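Local coordinates for NIF3-related protein (Bacillus cereus, PDB 2GX8) that is of unknown function but belongs to the NIF3 family and binds a pair of zinc ions, consistent with a metal-dependent role, at residues K44-E49 and V130-G135; A91-I96 and P355-E360; T128-D131 and G136-D139. All coordinates share one frame; numbering follows the deposited sequence.

Contact 1: residues K44-E49 and V130-G135; sequences KHLAME and VDVAKG. With ZN (zinc ion), chain M.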
loop_
_atom_site.group_PDB
_atom_site.type_symbol
_atom_site.label_atom_id
_atom_site.label_comp_id
_atom_site.label_asym_id
_atom_site.label_seq_id
_atom_site.Cartn_x
_atom_site.Cartn_y
_atom_site.Cartn_z
ATOM N N LYS C 44 -16.551 22.805 -9.557
ATOM C CA LYS C 44 -15.485 21.983 -8.950
ATOM C C LYS C 44 -15.705 20.462 -8.984
ATOM O O LYS C 44 -14.751 19.706 -8.843
ATOM C CB LYS C 44 -15.203 22.445 -7.511
ATOM C CG LYS C 44 -14.472 23.781 -7.386
ATOM C CD LYS C 44 -14.451 24.240 -5.927
ATOM C CE LYS C 44 -13.569 25.463 -5.743
ATOM N NZ LYS C 44 -13.776 26.167 -4.420
ATOM N N HIS C 45 -16.945 20.013 -9.163
ATOM C CA HIS C 45 -17.223 18.578 -9.276
ATOM C C HIS C 45 -16.769 18.003 -10.632
ATOM O O HIS C 45 -16.654 16.787 -10.796
ATOM C CB HIS C 45 -18.697 18.264 -9.000
ATOM C CG HIS C 45 -19.663 19.025 -9.858
ATOM N ND1 HIS C 45 -19.997 18.633 -11.138
ATOM C CD2 HIS C 45 -20.406 20.128 -9.600
ATOM C CE1 HIS C 45 -20.887 19.472 -11.640
ATOM N NE2 HIS C 45 -21.155 20.387 -10.724
ATOM N N LEU C 46 -16.504 18.891 -11.591
ATOM C CA LEU C 46 -16.009 18.506 -12.914
ATOM C C LEU C 46 -14.524 18.122 -12.884
ATOM O O LEU C 46 -14.059 17.332 -13.729
ATOM C CB LEU C 46 -16.227 19.629 -13.936
ATOM C CG LEU C 46 -17.671 20.003 -14.239
ATOM C CD1 LEU C 46 -17.715 20.978 -15.372
ATOM C CD2 LEU C 46 -18.435 18.772 -14.594
ATOM N N ALA C 47 -13.794 18.701 -11.924
ATOM C CA ALA C 47 -12.371 18.417 -11.696
ATOM C C ALA C 47 -12.132 16.918 -11.459
ATOM O O ALA C 47 -12.967 16.219 -10.877
ATOM C CB ALA C 47 -11.835 19.241 -10.517
ATOM N N MET C 48 -10.988 16.425 -11.913
ATOM C CA MET C 48 -10.690 15.005 -11.801
ATOM C C MET C 48 -10.045 14.598 -10.487
ATOM O O MET C 48 -9.490 15.431 -9.760
ATOM C CB MET C 48 -9.805 14.567 -12.957
ATOM C CG MET C 48 -10.410 14.827 -14.309
ATOM S SD MET C 48 -9.330 14.126 -15.535
ATOM C CE MET C 48 -9.477 12.364 -15.153
ATOM N N GLU C 49 -10.147 13.298 -10.205
ATOM C CA GLU C 49 -9.575 12.652 -9.019
ATOM C C GLU C 49 -8.139 13.140 -8.738
ATOM O O GLU C 49 -7.261 13.077 -9.611
ATOM C CB GLU C 49 -9.644 11.113 -9.199
ATOM C CG GLU C 49 -8.836 10.272 -8.196
ATOM C CD GLU C 49 -9.316 10.406 -6.761
ATOM O OE1 GLU C 49 -10.549 10.462 -6.542
ATOM O OE2 GLU C 49 -8.454 10.429 -5.854
ATOM N N VAL C 130 -11.710 23.145 -16.188
ATOM C CA VAL C 130 -11.726 23.985 -17.401
ATOM C C VAL C 130 -11.435 23.113 -18.660
ATOM O O VAL C 130 -11.776 23.474 -19.785
ATOM C CB VAL C 130 -10.769 25.219 -17.252
ATOM C CG1 VAL C 130 -10.678 26.046 -18.528
ATOM C CG2 VAL C 130 -11.238 26.106 -16.110
ATOM N N ASP C 131 -10.836 21.944 -18.438
ATOM C CA ASP C 131 -10.546 20.982 -19.493
ATOM C C ASP C 131 -11.810 20.224 -19.879
ATOM O O ASP C 131 -12.067 19.966 -21.058
ATOM C CB ASP C 131 -9.526 19.964 -18.979
ATOM C CG ASP C 131 -8.140 20.538 -18.845
ATOM O OD1 ASP C 131 -7.514 20.767 -19.901
ATOM O OD2 ASP C 131 -7.644 20.705 -17.703
ATOM N N VAL C 132 -12.579 19.881 -18.844
ATOM C CA VAL C 132 -13.814 19.088 -18.924
ATOM C C VAL C 132 -15.059 19.873 -19.340
ATOM O O VAL C 132 -15.870 19.387 -20.115
ATOM C CB VAL C 132 -14.103 18.436 -17.529
ATOM C CG1 VAL C 132 -15.389 17.615 -17.552
ATOM C CG2 VAL C 132 -12.932 17.576 -17.063
ATOM N N ALA C 133 -15.207 21.089 -18.825
ATOM C CA ALA C 133 -16.417 21.886 -19.066
ATOM C C ALA C 133 -16.658 22.361 -20.495
ATOM O O ALA C 133 -15.703 22.668 -21.213
ATOM C CB ALA C 133 -16.456 23.079 -18.120
ATOM N N LYS C 134 -17.943 22.424 -20.880
ATOM C CA LYS C 134 -18.368 22.957 -22.174
ATOM C C LYS C 134 -17.905 24.414 -22.262
ATOM O O LYS C 134 -18.031 25.177 -21.287
ATOM C CB LYS C 134 -19.897 22.894 -22.305
ATOM C CG LYS C 134 -20.454 23.529 -23.583
ATOM C CD LYS C 134 -21.967 23.764 -23.496
ATOM C CE LYS C 134 -22.496 24.525 -24.730
ATOM N NZ LYS C 134 -24.002 24.735 -24.740
ATOM N N GLY C 135 -17.343 24.790 -23.413
ATOM C CA GLY C 135 -16.803 26.136 -23.624
ATOM C C GLY C 135 -15.361 26.247 -23.125
ATOM O O GLY C 135 -14.730 27.300 -23.239
HETATM ZN ZN ZN M . -5.551 21.724 -19.250
#

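Contact 2: residues A91-I96 and P355-E360; sequences AHHPLI and PGHNVE. With ZN (zinc ion), chain L; ZN (zinc ion), chain M.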
loop_
_atom_site.group_PDB
_atom_site.type_symbol
_atom_site.label_atom_id
_atom_site.label_comp_id
_atom_site.label_asym_id
_atom_site.label_seq_id
_atom_site.Cartn_x
_atom_site.Cartn_y
_atom_site.Cartn_z
ATOM N N ALA C 91 -5.863 31.095 -12.780
ATOM C CA ALA C 91 -4.910 30.333 -13.576
ATOM C C ALA C 91 -5.379 28.932 -13.832
ATOM O O ALA C 91 -6.009 28.333 -12.962
ATOM C CB ALA C 91 -3.591 30.276 -12.851
ATOM N N HIS C 92 -5.002 28.393 -14.996
ATOM C CA HIS C 92 -5.384 27.080 -15.416
ATOM C C HIS C 92 -4.529 26.015 -14.777
ATOM O O HIS C 92 -5.053 24.987 -14.333
ATOM C CB HIS C 92 -5.265 26.984 -16.934
ATOM C CG HIS C 92 -5.712 25.679 -17.498
ATOM N ND1 HIS C 92 -6.913 25.095 -17.154
ATOM C CD2 HIS C 92 -5.161 24.877 -18.438
ATOM C CE1 HIS C 92 -7.057 23.967 -17.823
ATOM N NE2 HIS C 92 -6.014 23.817 -18.614
ATOM N N HIS C 93 -3.208 26.228 -14.769
ATOM C CA HIS C 93 -2.313 25.282 -14.118
ATOM C C HIS C 93 -2.085 25.793 -12.710
ATOM O O HIS C 93 -1.701 26.942 -12.534
ATOM C CB HIS C 93 -0.971 25.171 -14.808
ATOM C CG HIS C 93 -1.054 24.680 -16.198
ATOM N ND1 HIS C 93 -0.230 25.146 -17.192
ATOM C CD2 HIS C 93 -1.871 23.774 -16.774
ATOM C CE1 HIS C 93 -0.497 24.506 -18.317
ATOM N NE2 HIS C 93 -1.507 23.686 -18.096
ATOM N N PRO C 94 -2.334 24.940 -11.710
ATOM C CA PRO C 94 -2.168 25.297 -10.307
ATOM C C PRO C 94 -0.750 25.799 -10.026
ATOM O O PRO C 94 0.181 25.210 -10.496
ATOM C CB PRO C 94 -2.378 23.957 -9.575
ATOM C CG PRO C 94 -3.107 23.099 -10.504
ATOM C CD PRO C 94 -2.803 23.554 -11.889
ATOM N N LEU C 95 -0.602 26.881 -9.282
ATOM C CA LEU C 95 0.734 27.342 -8.859
ATOM C C LEU C 95 1.303 26.371 -7.803
ATOM O O LEU C 95 2.478 26.042 -7.826
ATOM C CB LEU C 95 0.684 28.770 -8.329
ATOM C CG LEU C 95 1.912 29.383 -7.628
ATOM C CD1 LEU C 95 3.119 29.567 -8.541
ATOM C CD2 LEU C 95 1.479 30.729 -7.047
ATOM N N ILE C 96 0.471 25.914 -6.880
ATOM C CA ILE C 96 0.931 24.891 -5.965
ATOM C C ILE C 96 0.345 23.603 -6.496
ATOM O O ILE C 96 -0.868 23.477 -6.542
ATOM C CB ILE C 96 0.379 25.072 -4.546
ATOM C CG1 ILE C 96 0.862 26.388 -3.947
ATOM C CG2 ILE C 96 0.803 23.901 -3.653
ATOM C CD1 ILE C 96 0.310 26.650 -2.570
ATOM N N PRO C 355 1.499 20.169 -31.039
ATOM C CA PRO C 355 1.830 21.572 -31.164
ATOM C C PRO C 355 2.350 22.121 -29.836
ATOM O O PRO C 355 2.687 23.289 -29.760
ATOM C CB PRO C 355 0.483 22.199 -31.496
ATOM C CG PRO C 355 -0.542 21.307 -30.821
ATOM C CD PRO C 355 0.090 19.953 -30.648
ATOM N N GLY C 356 2.427 21.288 -28.796
ATOM C CA GLY C 356 2.908 21.721 -27.496
ATOM C C GLY C 356 1.759 21.952 -26.535
ATOM O O GLY C 356 0.659 22.372 -26.928
ATOM N N HIS C 357 2.024 21.680 -25.260
ATOM C CA HIS C 357 1.072 21.839 -24.177
ATOM C C HIS C 357 0.585 23.309 -24.112
ATOM O O HIS C 357 -0.553 23.583 -23.777
ATOM C CB HIS C 357 1.803 21.478 -22.881
ATOM C CG HIS C 357 0.925 21.232 -21.698
ATOM N ND1 HIS C 357 1.139 20.177 -20.835
ATOM C CD2 HIS C 357 -0.131 21.918 -21.198
ATOM C CE1 HIS C 357 0.258 20.222 -19.852
ATOM N NE2 HIS C 357 -0.539 21.260 -20.062
ATOM N N ASN C 358 1.456 24.240 -24.478
ATOM C CA ASN C 358 1.143 25.649 -24.405
ATOM C C ASN C 358 0.016 26.117 -25.307
ATOM O O ASN C 358 -0.383 27.256 -25.184
ATOM C CB ASN C 358 2.394 26.483 -24.655
ATOM C CG ASN C 358 2.202 27.950 -24.346
ATOM O OD1 ASN C 358 2.185 28.359 -23.179
ATOM N ND2 ASN C 358 2.092 28.760 -25.392
ATOM N N VAL C 359 -0.510 25.268 -26.192
ATOM C CA VAL C 359 -1.627 25.696 -27.032
ATOM C C VAL C 359 -2.909 25.892 -26.210
ATOM O O VAL C 359 -3.897 26.409 -26.711
ATOM C CB VAL C 359 -1.875 24.768 -28.265
ATOM C CG1 VAL C 359 -0.604 24.629 -29.074
ATOM C CG2 VAL C 359 -2.391 23.404 -27.853
ATOM N N GLU C 360 -2.892 25.452 -24.954
ATOM C CA GLU C 360 -4.005 25.671 -24.028
ATOM C C GLU C 360 -4.148 27.131 -23.648
ATOM O O GLU C 360 -5.059 27.507 -22.945
ATOM C CB GLU C 360 -3.780 24.925 -22.736
ATOM C CG GLU C 360 -3.980 23.477 -22.870
ATOM C CD GLU C 360 -3.913 22.814 -21.511
ATOM O OE1 GLU C 360 -3.035 23.186 -20.701
ATOM O OE2 GLU C 360 -4.759 21.936 -21.247
HETATM ZN ZN ZN L . -2.249 21.695 -18.850
HETATM ZN ZN ZN M . -5.551 21.724 -19.250
#

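Contact 3: residues T128-D131 and G136-D139; sequences TNVD and GVND. With ZN (zinc ion), chain M.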
loop_
_atom_site.group_PDB
_atom_site.type_symbol
_atom_site.label_atom_id
_atom_site.label_comp_id
_atom_site.label_asym_id
_atom_site.label_seq_id
_atom_site.Cartn_x
_atom_site.Cartn_y
_atom_site.Cartn_z
ATOM N N THR C 128 -8.453 20.892 -14.138
ATOM C CA THR C 128 -9.232 19.972 -14.974
ATOM C C THR C 128 -10.684 20.359 -15.171
ATOM O O THR C 128 -11.302 19.944 -16.146
ATOM C CB THR C 128 -9.131 18.503 -14.554
ATOM O OG1 THR C 128 -9.360 18.413 -13.147
ATOM C CG2 THR C 128 -7.748 17.926 -14.917
ATOM N N ASN C 129 -11.239 21.137 -14.259
ATOM C CA ASN C 129 -12.614 21.603 -14.467
ATOM C C ASN C 129 -12.782 22.485 -15.744
ATOM O O ASN C 129 -13.861 22.543 -16.311
ATOM C CB ASN C 129 -13.207 22.260 -13.195
ATOM C CG ASN C 129 -12.350 23.425 -12.644
ATOM O OD1 ASN C 129 -12.884 24.472 -12.281
ATOM N ND2 ASN C 129 -11.033 23.240 -12.580
ATOM N N VAL C 130 -11.710 23.145 -16.188
ATOM C CA VAL C 130 -11.726 23.985 -17.401
ATOM C C VAL C 130 -11.435 23.113 -18.660
ATOM O O VAL C 130 -11.776 23.474 -19.785
ATOM C CB VAL C 130 -10.769 25.219 -17.252
ATOM C CG1 VAL C 130 -10.678 26.046 -18.528
ATOM C CG2 VAL C 130 -11.238 26.106 -16.110
ATOM N N ASP C 131 -10.836 21.944 -18.438
ATOM C CA ASP C 131 -10.546 20.982 -19.493
ATOM C C ASP C 131 -11.810 20.224 -19.879
ATOM O O ASP C 131 -12.067 19.966 -21.058
ATOM C CB ASP C 131 -9.526 19.964 -18.979
ATOM C CG ASP C 131 -8.140 20.538 -18.845
ATOM O OD1 ASP C 131 -7.514 20.767 -19.901
ATOM O OD2 ASP C 131 -7.644 20.705 -17.703
ATOM N N GLY C 136 -14.837 25.158 -22.570
ATOM C CA GLY C 136 -13.485 25.138 -22.035
ATOM C C GLY C 136 -12.377 24.929 -23.063
ATOM O O GLY C 136 -12.605 25.018 -24.277
ATOM N N VAL C 137 -11.182 24.631 -22.549
ATOM C CA VAL C 137 -9.963 24.447 -23.331
ATOM C C VAL C 137 -10.152 23.662 -24.626
ATOM O O VAL C 137 -9.747 24.115 -25.699
ATOM C CB VAL C 137 -8.842 23.769 -22.475
ATOM C CG1 VAL C 137 -7.641 23.414 -23.329
ATOM C CG2 VAL C 137 -8.412 24.664 -21.357
ATOM N N ASN C 138 -10.793 22.505 -24.505
ATOM C CA ASN C 138 -10.955 21.590 -25.625
ATOM C C ASN C 138 -11.983 22.017 -26.665
ATOM O O ASN C 138 -11.835 21.668 -27.828
ATOM C CB ASN C 138 -11.140 20.164 -25.111
ATOM C CG ASN C 138 -9.879 19.634 -24.444
ATOM O OD1 ASN C 138 -8.796 19.633 -25.041
ATOM N ND2 ASN C 138 -10.005 19.192 -23.198
ATOM N N ASP C 139 -13.008 22.766 -26.253
ATOM C CA ASP C 139 -13.983 23.338 -27.188
ATOM C C ASP C 139 -13.326 24.466 -27.927
ATOM O O ASP C 139 -13.435 24.561 -29.163
ATOM C CB ASP C 139 -15.207 23.856 -26.464
ATOM C CG ASP C 139 -16.153 22.744 -26.079
ATOM O OD1 ASP C 139 -16.317 21.822 -26.912
ATOM O OD2 ASP C 139 -16.745 22.794 -24.968
HETATM ZN ZN ZN M . -5.551 21.724 -19.250
HETATM O O HOH W 1 -7.249 19.427 -22.019
HETATM O O HOH W 2 -13.559 21.433 -23.169
#

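Contact 1: residues K44-E49 and V130-G135
Leu46 meets two neighbouring residues of 130-135, Val132 and Ala133. Before them along the chain comes Asp131, whose side chain leads away to a zinc ion. Its OD1 binds that ion at 2.3 Å, and His92 and Glu360 are the other protein ligands. Val132 turns its CB toward Leu46. With CG1 anti to the backbone N (chi1 179°), both of its methyls lie near the Leu46 carbonyl: CG2 is 3.5 Å from Leu46 O. CG1 also faces Leu46 CB at 4.2 Å. The contact joins the loop leading into edge strand 54-56 of the five-stranded sheet to the short helix that leaves strand 122-125, the antiparallel neighbour of 54-56. The helix ends at Val132, and Ala133 takes extended backbone angles. Its CB touches Leu46 CD1 at 3.7 Å. Leu46 chi2 is extended (-173°), which carries CD1 away from its own backbone to that methyl. Tyr157 and Leu267 pack on Leu46 as well, while Tyr42 lies against Ala133. The contact is van der Waals packing, methyls on aliphatic carbons and on a carbonyl oxygen; no hydrogen bond crosses between the two segments. Further on, the chain turns at Gly135 (phi 85°), whose N is hydrogen-bonded to Asp139 OD2.

Contact 2: residues A91-I96 and P355-E360
His92, His93, His357 and Glu360 close around two zinc ions, and the metals make the contact. Glu360 bridges them. Its OE2 binds the zinc of His92 at 2.2 Å, and its OE1 binds the other zinc at 2.5 Å. The Glu360 chain is extended beyond CG (chi2 -173°), which lets the carboxylate span the two ions from one side, one oxygen to each. His92 NE2 lies 2.2 Å from its zinc, which Asp131 also binds. His93 and His357 share the second zinc through their NE2 atoms, with His357 NE2 at 2.1 Å from it. Their ring planes are turned 83° apart, and the rings meet obliquely. Glu360 approaches His92 at the ring edge, with the carboxylate plane turned 68° from the ring. The close N and O atoms here are fellow metal ligands, not hydrogen-bonded pairs.

A second shell fixes the rotation of the rings. His92 ND1 is hydrogen-bonded to Ala126 O, His93 ND1 to Asp72 OD1 and His357 ND1 to Asp336 OD2. In a second subunit, Tyr339 stacks on His357, and His340 meets His93 edge-to-face. The looser part lies away from the metals: Pro94 and Leu95 are partly exposed and lead off from 355-360, and Gly356 is partly exposed at the other segment.

The two zinc ions are 3.3 Å apart. That spacing and the shared carboxylate define a dimetal centre, which may polarise a metal-bound ligand; no reaction is established.

Contact 3: residues T128-D131 and G136-D139
Val137 N donates to Val130 O at 3.1 Å, with an angle of 147° at the hydrogen. Gly136 is the N-cap of helix 137-145 and Val137 its first residue, so the Val137 N-H has no helical partner and is satisfied by Val130 O instead. Second, Asn138 ND2 donates to Asp131 O at 3.1 Å, approaching 30° out of the carbonyl plane. Asn138 CG lies beside its own backbone N (chi1 -67°), and this turns the amide back toward Asp131. Asn138 OD1 is taken by Gly314 N, so both ends of the amide are held.

Two waters add to the grip. One receives a bond from Asn138 ND2 and donates to Asp131 OD1, the zinc ligand, and so ties the amide to the metal site. The other donates to Asp131 O and takes a weak bond from Asn138 N.

Gly136 CA comes 3.3 Å from Val130 O in a C-H...O contact, an approach possible because Gly136 has no side chain. Val130 CG1 meets Val137 CG2 at 3.9 Å, and the two side chains cross at about a right angle. The Asp131 and Val137 side chains point the same way side by side, Asp131 OD1 4.2 Å from Val137 CB.

The contact closes the four-residue link between helices 128-132 and 137-145. Met363 of helix 362-377 covers both valines, Leu269 lies on Asp131, and Gly314 follows strand 306-313.

All three contacts are buried; none is a surface contact. Contact 2 lies at subunit boundaries, its centre about 15 Å from the centre of the chain, against about 4 and 5 Å for contacts 1 and 3, which no other chain touches. Contacts 1 and 3 share helix 128-132 but use different residues: Val132 with the following Ala133 in contact 1, Val130 and Asp131 in contact 3. Contact 1 is apolar, contact 3 rests on backbone and amide bonds, and contact 2 on metal coordination. Asp131 joins contact 2 to the others by sharing a zinc with His92 and Glu360. Val137 also packs on both. Contact 3 is nested within the loop closed by contact 2.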